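Structural protein VP1 (Trichodysplasia spinulosa-associated polyomavirus, PDB 4U60) forms the pentameric jelly-roll capsomer of the viral coat and binds sialylated glycolipid glycans, such as the GM1 oligosaccharide, on its surface. Local coordinates at residues 35-38 and 39-42; 52-55 and 56-59; 171-174 and 175-178; 185-188 and 189-192. All blocks are in the same frame, centred on the assembly; numbering follows the deposited sequence.

Contact 1: 35-38 and 39-42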
loop_
_atom_site.group_PDB
_atom_site.type_symbol
_atom_site.label_atom_id
_atom_site.label_comp_id
_atom_site.label_asym_id
_atom_site.label_seq_id
_atom_site.Cartn_x
_atom_site.Cartn_y
_atom_site.Cartn_z
ATOM N N GLN C 35 -15.630 -11.556 -26.437
ATOM C CA GLN C 35 -15.567 -12.748 -27.261
ATOM C C GLN C 35 -15.707 -13.909 -26.280
ATOM O O GLN C 35 -14.748 -14.325 -25.622
ATOM C CB GLN C 35 -14.266 -12.772 -28.032
ATOM C CG GLN C 35 -14.181 -13.731 -29.201
ATOM C CD GLN C 35 -14.872 -15.053 -28.967
ATOM O OE1 GLN C 35 -16.113 -15.174 -29.105
ATOM N NE2 GLN C 35 -14.071 -16.074 -28.645
ATOM N N ASN C 36 -16.931 -14.405 -26.167
ATOM C CA ASN C 36 -17.310 -15.345 -25.111
ATOM C C ASN C 36 -17.537 -16.761 -25.621
ATOM O O ASN C 36 -17.992 -17.622 -24.857
ATOM C CB ASN C 36 -18.555 -14.804 -24.394
ATOM C CG ASN C 36 -18.314 -13.418 -23.826
ATOM O OD1 ASN C 36 -17.161 -13.040 -23.569
ATOM N ND2 ASN C 36 -19.369 -12.661 -23.645
ATOM N N ASP C 37 -17.169 -16.989 -26.879
ATOM C CA ASP C 37 -17.264 -18.292 -27.540
ATOM C C ASP C 37 -15.920 -18.994 -27.412
ATOM O O ASP C 37 -14.939 -18.611 -28.055
ATOM C CB ASP C 37 -17.649 -18.104 -29.027
ATOM C CG ASP C 37 -17.909 -19.402 -29.751
ATOM O OD1 ASP C 37 -17.417 -20.468 -29.324
ATOM O OD2 ASP C 37 -18.612 -19.337 -30.790
ATOM N N GLU C 38 -15.891 -20.035 -26.592
ATOM C CA GLU C 38 -14.664 -20.765 -26.322
ATOM C C GLU C 38 -14.041 -21.450 -27.538
ATOM O O GLU C 38 -12.929 -21.973 -27.436
ATOM C CB GLU C 38 -14.887 -21.760 -25.175
ATOM C CG GLU C 38 -15.690 -23.020 -25.474
ATOM C CD GLU C 38 -15.669 -23.953 -24.264
ATOM O OE1 GLU C 38 -14.783 -24.846 -24.160
ATOM O OE2 GLU C 38 -16.509 -23.765 -23.386
ATOM N N SER C 39 -14.745 -21.463 -28.676
ATOM C CA SER C 39 -14.201 -22.060 -29.883
ATOM C C SER C 39 -13.510 -21.046 -30.779
ATOM O O SER C 39 -12.878 -21.434 -31.773
ATOM C CB SER C 39 -15.296 -22.786 -30.685
ATOM O OG SER C 39 -16.161 -21.854 -31.336
ATOM N N LYS C 40 -13.624 -19.768 -30.469
ATOM C CA LYS C 40 -13.136 -18.739 -31.374
ATOM C C LYS C 40 -11.850 -18.086 -30.885
ATOM O O LYS C 40 -11.570 -18.043 -29.674
ATOM C CB LYS C 40 -14.227 -17.695 -31.606
ATOM C CG LYS C 40 -15.374 -18.214 -32.454
ATOM C CD LYS C 40 -16.297 -17.082 -32.852
ATOM C CE LYS C 40 -17.290 -17.523 -33.903
ATOM N NZ LYS C 40 -18.247 -16.416 -34.210
ATOM N N ASP C 41 -11.065 -17.565 -31.828
ATOM C CA ASP C 41 -9.854 -16.856 -31.469
ATOM C C ASP C 41 -10.328 -15.702 -30.589
ATOM O O ASP C 41 -11.522 -15.359 -30.567
ATOM C CB ASP C 41 -9.081 -16.324 -32.688
ATOM C CG ASP C 41 -8.656 -17.419 -33.658
ATOM O OD1 ASP C 41 -8.696 -18.608 -33.305
ATOM O OD2 ASP C 41 -8.270 -17.066 -34.790
ATOM N N ASN C 42 -9.429 -15.116 -29.833
ATOM C CA ASN C 42 -9.819 -13.984 -28.965
ATOM C C ASN C 42 -10.702 -14.344 -27.759
ATOM O O ASN C 42 -11.124 -13.460 -27.041
ATOM C CB ASN C 42 -10.575 -12.862 -29.711
ATOM C CG ASN C 42 -9.700 -12.035 -30.625
ATOM O OD1 ASN C 42 -8.478 -12.170 -30.643
ATOM N ND2 ASN C 42 -10.343 -11.154 -31.402
HETATM O O HOH W 1 -19.917 -17.114 -31.589
#
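Asp37 and Ser39 meet through a single carboxylate oxygen. Asp37 OD1 takes the hydroxyl of Ser39, OG to OD1 2.7 Å, and also the backbone N-H of the same residue, Ser39 N to OD1 2.9 Å; both donors come from one face of the carboxylate, above its plane. With CG opposite its own backbone N (chi1 -174°), the Asp37 carboxylate lies alongside the turn where these two donors converge. The other oxygen, Asp37 OD2, accepts from a water at 2.7 Å, and that water accepts in turn from Lys40 NZ. The ammonium is thus linked to the carboxylate through solvent; Lys40 NZ and Asp37 OD2 are 4.5 Å apart, too far for a direct salt bridge.

The Asp37 carbonyl is gripped twice, from opposite faces: Lys40 N reaches Asp37 O at 3.0 Å, and Gln35 NE2 reaches the same O at 2.7 Å in a nearly straight bond. Gln35 bends at chi2 (-38°), which folds its amide back toward Asp37, and Gln35 OE1 receives Asp37 N at 3.1 Å. A further bond from NE2 to Asp41 O is weak. The carboxylate of Asp41 turns outward to Tyr149, Arg150 and Gln167 of a second subunit, placing the loop at a subunit interface. Asp37 to Lys40 form a type I beta turn, whose first residue receives Ser39 N on its side chain as in an Asx turn, within the long surface loop between strands 12-29 and 69-74.

Contact 2: 52-55 and 56-59. With SIA (N-acetyl-alpha-neuraminic acid), chain G.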
loop_
_atom_site.group_PDB
_atom_site.type_symbol
_atom_site.label_atom_id
_atom_site.label_comp_id
_atom_site.label_asym_id
_atom_site.label_seq_id
_atom_site.Cartn_x
_atom_site.Cartn_y
_atom_site.Cartn_z
ATOM N N ALA C 52 -16.034 6.598 -29.141
ATOM C CA ALA C 52 -17.081 7.454 -29.702
ATOM C C ALA C 52 -16.543 8.770 -30.212
ATOM O O ALA C 52 -15.684 9.378 -29.581
ATOM C CB ALA C 52 -18.140 7.737 -28.654
ATOM N N ASN C 53 -17.066 9.212 -31.356
ATOM C CA ASN C 53 -16.760 10.537 -31.897
ATOM C C ASN C 53 -17.369 11.652 -31.056
ATOM O O ASN C 53 -16.839 12.759 -31.012
ATOM C CB ASN C 53 -17.261 10.660 -33.337
ATOM C CG ASN C 53 -16.388 9.904 -34.334
ATOM O OD1 ASN C 53 -15.189 9.692 -34.114
ATOM N ND2 ASN C 53 -16.982 9.524 -35.468
ATOM N N SER C 54 -18.510 11.359 -30.432
ATOM C CA SER C 54 -19.227 12.313 -29.566
ATOM C C SER C 54 -20.149 11.512 -28.672
ATOM O O SER C 54 -20.398 10.331 -28.931
ATOM C CB SER C 54 -20.061 13.319 -30.353
ATOM O OG SER C 54 -21.015 12.686 -31.216
ATOM N N SER C 55 -20.618 12.131 -27.601
ATOM C CA SER C 55 -21.363 11.397 -26.582
ATOM C C SER C 55 -22.745 10.938 -27.055
ATOM O O SER C 55 -23.290 9.971 -26.518
ATOM C CB SER C 55 -21.486 12.218 -25.293
ATOM O OG SER C 55 -22.269 13.342 -25.485
ATOM N N ASP C 56 -23.276 11.626 -28.065
ATOM C CA ASP C 56 -24.530 11.231 -28.725
ATOM C C ASP C 56 -24.340 10.268 -29.903
ATOM O O ASP C 56 -25.298 9.948 -30.605
ATOM C CB ASP C 56 -25.325 12.464 -29.162
ATOM C CG ASP C 56 -24.647 13.267 -30.261
ATOM O OD1 ASP C 56 -23.403 13.186 -30.382
ATOM O OD2 ASP C 56 -25.366 14.024 -30.967
ATOM N N GLN C 57 -23.104 9.817 -30.111
ATOM C CA GLN C 57 -22.792 8.783 -31.090
ATOM C C GLN C 57 -21.890 7.751 -30.425
ATOM O O GLN C 57 -20.862 7.330 -30.968
ATOM C CB GLN C 57 -22.112 9.413 -32.319
ATOM C CG GLN C 57 -22.963 10.446 -33.037
ATOM C CD GLN C 57 -24.204 9.855 -33.698
ATOM O OE1 GLN C 57 -24.242 8.664 -34.044
ATOM N NE2 GLN C 57 -25.217 10.687 -33.907
ATOM N N ASP C 58 -22.263 7.361 -29.211
ATOM C CA ASP C 58 -21.483 6.428 -28.410
ATOM C C ASP C 58 -22.165 5.071 -28.502
ATOM O O ASP C 58 -23.108 4.787 -27.772
ATOM C CB ASP C 58 -21.389 6.957 -26.981
ATOM C CG ASP C 58 -20.443 6.181 -26.110
ATOM O OD1 ASP C 58 -19.940 5.102 -26.494
ATOM O OD2 ASP C 58 -20.209 6.671 -24.975
ATOM N N LYS C 59 -21.705 4.275 -29.457
ATOM C CA LYS C 59 -22.316 3.001 -29.799
ATOM C C LYS C 59 -21.221 1.939 -29.833
ATOM O O LYS C 59 -20.574 1.734 -30.861
ATOM C CB LYS C 59 -23.008 3.115 -31.147
ATOM C CG LYS C 59 -23.818 1.896 -31.518
ATOM C CD LYS C 59 -24.548 2.135 -32.818
ATOM C CE LYS C 59 -25.286 0.873 -33.243
ATOM N NZ LYS C 59 -26.116 1.084 -34.451
HETATM C C1 SIA G . -16.820 1.175 -35.946
HETATM C C2 SIA G . -17.582 2.494 -35.972
HETATM C C3 SIA G . -18.939 2.334 -35.278
HETATM C C4 SIA G . -18.878 2.307 -33.745
HETATM C C5 SIA G . -17.970 3.396 -33.190
HETATM C C6 SIA G . -16.628 3.380 -33.925
HETATM C C7 SIA G . -15.635 4.453 -33.478
HETATM C C8 SIA G . -14.370 4.471 -34.351
HETATM C C9 SIA G . -13.147 5.109 -33.668
HETATM C C10 SIA G . -18.358 3.920 -30.808
HETATM C C11 SIA G . -17.976 3.640 -29.370
HETATM N N5 SIA G . -17.715 3.225 -31.752
HETATM O O1A SIA G . -17.453 0.095 -36.084
HETATM O O1B SIA G . -15.569 1.161 -35.813
HETATM O O4 SIA G . -20.247 2.472 -33.294
HETATM O O6 SIA G . -16.858 3.551 -35.343
HETATM O O7 SIA G . -16.251 5.733 -33.477
HETATM O O8 SIA G . -14.018 3.142 -34.706
HETATM O O9 SIA G . -12.562 4.204 -32.702
HETATM O O10 SIA G . -19.243 4.715 -31.074
HETATM O O HOH W 2 -18.853 7.603 -32.838
HETATM O O HOH W 3 -24.842 7.830 -28.060
#
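A chi1 of 57° at Ser54 and of 67° at Asp56 sets OG and CG each between backbone N and carbonyl carbon, which brings Ser54 OG up to Asp56 OD1. This tight turn forms part of the sialic acid site in the long loop between strands 12-29 and 69-74. Ser54 OG donates to Asp56 OD1 at 2.6 Å, arriving nearly in line with the C-O bond, while Gln57 N closes the turn on Ser54 O at 3.0 Å from well above the carbonyl plane. The CG of Gln57 lies against the same serine hydroxyl.

Across the loop the methyl of Ala52 packs on Asp58, CB to CB 3.7 Å. The Asp58 carboxylate is held by Asn148 and by His109 of a third subunit, so the pocket is built at a subunit boundary. One water accepts from Asn53 N and lies 2.8 Å from Gln57 O, bridging the loop's two limbs beside the sugar; another joins Ser55 O to Asp58 N. Thr50, Val51 and Arg114 of the third subunit also bond to the sialic acid. Lys59 holds it through two backbone bonds: Lys59 N donates to the N-acetyl oxygen O10 at 3.0 Å, and Lys59 O accepts from the sugar hydroxyl O4 at 2.6 Å.

Contact 3: 171-174 and 175-178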
loop_
_atom_site.group_PDB
_atom_site.type_symbol
_atom_site.label_atom_id
_atom_site.label_comp_id
_atom_site.label_asym_id
_atom_site.label_seq_id
_atom_site.Cartn_x
_atom_site.Cartn_y
_atom_site.Cartn_z
ATOM N N GLY C 171 -26.476 9.354 -12.386
ATOM C CA GLY C 171 -26.539 9.256 -10.931
ATOM C C GLY C 171 -27.320 7.996 -10.608
ATOM O O GLY C 171 -27.436 7.098 -11.447
ATOM N N LEU C 172 -27.890 7.946 -9.409
ATOM C CA LEU C 172 -28.697 6.800 -8.998
ATOM C C LEU C 172 -30.167 7.142 -9.232
ATOM O O LEU C 172 -30.735 8.008 -8.559
ATOM C CB LEU C 172 -28.418 6.465 -7.526
ATOM C CG LEU C 172 -28.815 5.064 -7.036
ATOM C CD1 LEU C 172 -28.187 4.799 -5.672
ATOM C CD2 LEU C 172 -30.323 4.857 -6.988
ATOM N N ASN C 173 -30.769 6.474 -10.218
ATOM C CA ASN C 173 -32.196 6.559 -10.471
ATOM C C ASN C 173 -32.746 5.163 -10.133
ATOM O O ASN C 173 -32.513 4.208 -10.871
ATOM C CB ASN C 173 -32.539 6.960 -11.911
ATOM C CG ASN C 173 -34.033 7.013 -12.159
ATOM O OD1 ASN C 173 -34.806 6.327 -11.485
ATOM N ND2 ASN C 173 -34.473 7.817 -13.137
ATOM N N PRO C 174 -33.469 5.055 -9.013
ATOM C CA PRO C 174 -33.861 3.705 -8.566
ATOM C C PRO C 174 -34.978 3.065 -9.373
ATOM O O PRO C 174 -35.355 1.907 -9.110
ATOM C CB PRO C 174 -34.309 3.953 -7.130
ATOM C CG PRO C 174 -34.853 5.352 -7.152
ATOM C CD PRO C 174 -33.887 6.087 -8.054
ATOM N N HIS C 175 -35.515 3.797 -10.356
ATOM C CA HIS C 175 -36.448 3.201 -11.319
ATOM C C HIS C 175 -35.761 2.342 -12.363
ATOM O O HIS C 175 -36.430 1.730 -13.187
ATOM C CB HIS C 175 -37.248 4.304 -12.009
ATOM C CG HIS C 175 -38.151 5.029 -11.077
ATOM N ND1 HIS C 175 -37.821 6.216 -10.462
ATOM C CD2 HIS C 175 -39.381 4.691 -10.622
ATOM C CE1 HIS C 175 -38.822 6.592 -9.685
ATOM N NE2 HIS C 175 -39.783 5.692 -9.774
ATOM N N TYR C 176 -34.427 2.317 -12.364
ATOM C CA TYR C 176 -33.652 1.540 -13.331
ATOM C C TYR C 176 -32.872 0.434 -12.594
ATOM O O TYR C 176 -31.720 0.616 -12.167
ATOM C CB TYR C 176 -32.673 2.447 -14.089
ATOM C CG TYR C 176 -33.265 3.374 -15.125
ATOM C CD1 TYR C 176 -33.967 4.508 -14.762
ATOM C CD2 TYR C 176 -33.081 3.127 -16.486
ATOM C CE1 TYR C 176 -34.513 5.354 -15.711
ATOM C CE2 TYR C 176 -33.599 3.976 -17.448
ATOM C CZ TYR C 176 -34.311 5.091 -17.068
ATOM O OH TYR C 176 -34.842 5.932 -18.027
ATOM N N LYS C 177 -33.524 -0.702 -12.411
ATOM C CA LYS C 177 -32.944 -1.837 -11.698
ATOM C C LYS C 177 -33.109 -3.116 -12.523
ATOM O O LYS C 177 -33.786 -3.123 -13.561
ATOM C CB LYS C 177 -33.595 -1.960 -10.315
ATOM C CG LYS C 177 -33.251 -0.802 -9.384
ATOM C CD LYS C 177 -33.821 -0.952 -7.992
ATOM C CE LYS C 177 -33.323 0.158 -7.074
ATOM N NZ LYS C 177 -33.567 -0.211 -5.664
ATOM N N GLN C 178 -32.472 -4.197 -12.075
ATOM C CA GLN C 178 -32.518 -5.489 -12.769
ATOM C C GLN C 178 -32.010 -6.539 -11.800
ATOM O O GLN C 178 -31.629 -6.219 -10.677
ATOM C CB GLN C 178 -31.669 -5.489 -14.050
ATOM C CG GLN C 178 -32.461 -5.452 -15.355
ATOM C CD GLN C 178 -33.097 -6.795 -15.677
ATOM O OE1 GLN C 178 -33.113 -7.714 -14.848
ATOM N NE2 GLN C 178 -33.617 -6.926 -16.900
#
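Asn173 reaches across the turn to both His175 and Tyr176. Its CB lies 4.0 Å from Tyr176 CD1, already beside the phenol ring. CG sits opposite the backbone N (chi1 179°), which carries the amide toward the Tyr176 ring, Asn173 CG 3.6 Å from Tyr176 CD1. At the tip the amide divides its work. Asn173 OD1 accepts from two donors of one residue: the backbone His175 N at 2.9 Å, and the imidazole His175 ND1 at 3.2 Å. The second bond is the more bent, with an N-H...O angle of 138°, although OD1 lies in the plane of the imidazole, at its edge. Amide and imidazole planes stand almost perpendicular, 85° apart, and the pair of bonds limits how the histidine ring can rotate. Asn173 ND2 borders the edge of the Tyr176 ring, 3.6 Å from CE1, and gives its hydrogen bond to Ser168.

The backbone completes a type I beta turn from Asn173 to Tyr176, with Tyr176 N donating to Asn173 O at 3.1 Å; Asn173 OD1 on His175 N is the bond of an Asx turn at its start. Beyond the turn, the extended aliphatic chain of Lys177 runs over the Pro174 carbonyl, CE to O 3.4 Å, before its ammonium forms a salt bridge with Asp194. The turn leads directly into strand 177-179, an outermost strand, within this chain, of a three-stranded antiparallel sheet, which pairs with strand 141-144, while Leu172 and Pro174 pack on Tyr28 of a third subunit.

Contact 4: 185-188 and 189-192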
loop_
_atom_site.group_PDB
_atom_site.type_symbol
_atom_site.label_atom_id
_atom_site.label_comp_id
_atom_site.label_asym_id
_atom_site.label_seq_id
_atom_site.Cartn_x
_atom_site.Cartn_y
_atom_site.Cartn_z
ATOM N N ALA C 185 -24.136 -11.198 -20.417
ATOM C CA ALA C 185 -25.177 -10.354 -21.025
ATOM C C ALA C 185 -25.412 -8.978 -20.372
ATOM O O ALA C 185 -25.903 -8.063 -21.027
ATOM C CB ALA C 185 -26.484 -11.110 -21.030
ATOM N N PHE C 186 -25.087 -8.838 -19.096
ATOM C CA PHE C 186 -25.269 -7.584 -18.367
ATOM C C PHE C 186 -23.950 -6.809 -18.319
ATOM O O PHE C 186 -22.995 -7.256 -17.664
ATOM C CB PHE C 186 -25.733 -7.894 -16.935
ATOM C CG PHE C 186 -27.158 -8.351 -16.831
ATOM C CD1 PHE C 186 -27.517 -9.661 -17.119
ATOM C CD2 PHE C 186 -28.156 -7.460 -16.450
ATOM C CE1 PHE C 186 -28.848 -10.070 -17.010
ATOM C CE2 PHE C 186 -29.471 -7.872 -16.338
ATOM C CZ PHE C 186 -29.822 -9.172 -16.630
ATOM N N PRO C 187 -23.874 -5.667 -19.040
ATOM C CA PRO C 187 -22.580 -4.961 -19.063
ATOM C C PRO C 187 -22.174 -4.420 -17.714
ATOM O O PRO C 187 -22.979 -3.832 -16.978
ATOM C CB PRO C 187 -22.826 -3.808 -20.035
ATOM C CG PRO C 187 -23.908 -4.307 -20.940
ATOM C CD PRO C 187 -24.815 -5.087 -20.011
ATOM N N VAL C 188 -20.897 -4.577 -17.398
ATOM C CA VAL C 188 -20.445 -4.052 -16.099
ATOM C C VAL C 188 -20.400 -2.535 -16.114
ATOM O O VAL C 188 -20.603 -1.913 -15.058
ATOM C CB VAL C 188 -19.137 -4.660 -15.548
ATOM C CG1 VAL C 188 -19.233 -6.183 -15.517
ATOM C CG2 VAL C 188 -17.895 -4.148 -16.295
ATOM N N GLU C 189 -20.240 -1.925 -17.289
ATOM C CA GLU C 189 -20.164 -0.466 -17.368
ATOM C C GLU C 189 -21.452 0.234 -16.957
ATOM O O GLU C 189 -21.420 1.415 -16.667
ATOM C CB GLU C 189 -19.805 0.003 -18.781
ATOM C CG GLU C 189 -20.878 -0.206 -19.825
ATOM C CD GLU C 189 -20.492 0.360 -21.172
ATOM O OE1 GLU C 189 -19.336 0.171 -21.577
ATOM O OE2 GLU C 189 -21.332 0.999 -21.826
ATOM N N CYS C 190 -22.585 -0.471 -16.959
ATOM C CA CYS C 190 -23.864 0.189 -16.646
ATOM C C CYS C 190 -24.685 -0.478 -15.566
ATOM O O CYS C 190 -25.726 0.058 -15.190
ATOM C CB CYS C 190 -24.681 0.408 -17.914
ATOM S SG CYS C 190 -25.175 -1.095 -18.769
ATOM N N TRP C 191 -24.226 -1.619 -15.061
ATOM C CA TRP C 191 -24.921 -2.306 -13.974
ATOM C C TRP C 191 -23.962 -2.561 -12.829
ATOM O O TRP C 191 -22.878 -3.099 -13.043
ATOM C CB TRP C 191 -25.469 -3.668 -14.401
ATOM C CG TRP C 191 -26.543 -3.644 -15.465
ATOM C CD1 TRP C 191 -26.434 -4.103 -16.753
ATOM C CD2 TRP C 191 -27.905 -3.189 -15.320
ATOM N NE1 TRP C 191 -27.620 -3.928 -17.425
ATOM C CE2 TRP C 191 -28.547 -3.397 -16.559
ATOM C CE3 TRP C 191 -28.634 -2.634 -14.266
ATOM C CZ2 TRP C 191 -29.885 -3.062 -16.769
ATOM C CZ3 TRP C 191 -29.950 -2.297 -14.463
ATOM C CH2 TRP C 191 -30.571 -2.518 -15.714
ATOM N N CYS C 192 -24.416 -2.253 -11.615
ATOM C CA CYS C 192 -23.635 -2.486 -10.408
ATOM C C CYS C 192 -24.547 -3.136 -9.345
ATOM O O CYS C 192 -25.775 -3.183 -9.494
ATOM C CB CYS C 192 -23.090 -1.149 -9.884
ATOM S SG CYS C 192 -24.333 0.096 -9.451
#
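Phe186 meets Trp191 in a T-shaped stack: an edge of the phenyl ring, led by CD2, points at one face of the indole, with the phenyl and five-membered ring centroids 5.2 Å apart and the planes at 62°. Phe186 CD2 stands over the rim of the indole, 3.7 Å from Trp191 NE1. Pro187 lies alongside the same indole, its CD 3.8 Å from Trp191 CD1, while Pro187 CB packs on the sulfur, 3.8 Å from Cys190 SG. A chi1 of 63° at Cys190 keeps SG between backbone N and carbonyl carbon, turned back over the proline.

The Pro187 carbonyl accepts two weak bonds, Pro187 O lying 3.4 Å from Cys190 N and 3.2 Å from Trp191 N, the latter bond clearly bent. The chain therefore doubles back tightly at Val188 and Glu189 before it enters strand 191-193, outermost within this chain, of the small three-stranded antiparallel sheet that accompanies the jelly-roll sandwich.

Further out, Trp191 NE1 donates to Val160 O, which limits rotation of the indole, and Phe144 adds a second edge-to-face ring contact. The buried Glu189 carboxylate is satisfied on both oxygens, OE2 by Tyr153 and OE1 by His109 of a third subunit. The Ser103 hydroxyl of that subunit lies between Val188 O and Trp191 O, two acceptors 3.3 Å apart, and is hydrogen-bonded to both.

In the fold
The four contacts follow one another along the chain. Contacts 1 and 2 occupy the same long loop between strands 12-29 and 69-74, with centres 27 Å apart. Contacts 3 and 4 lead into strands 177-179 and 191-193, the outermost strands within this chain of the sheet centred on 141-144. Only these two touch: Gln178 CG packs on Trp191 CH2 at 3.5 Å. Contact 4, the most buried, comes within about 6 Å, nearest atoms, of both loop contacts. Contacts 2, 3 and 4 all border the third subunit, whose His109 binds both Asp58 and Glu189, whereas contact 1 faces the second. Sugar-binding loop and small sheet are thus tied to the pentamer's interfaces.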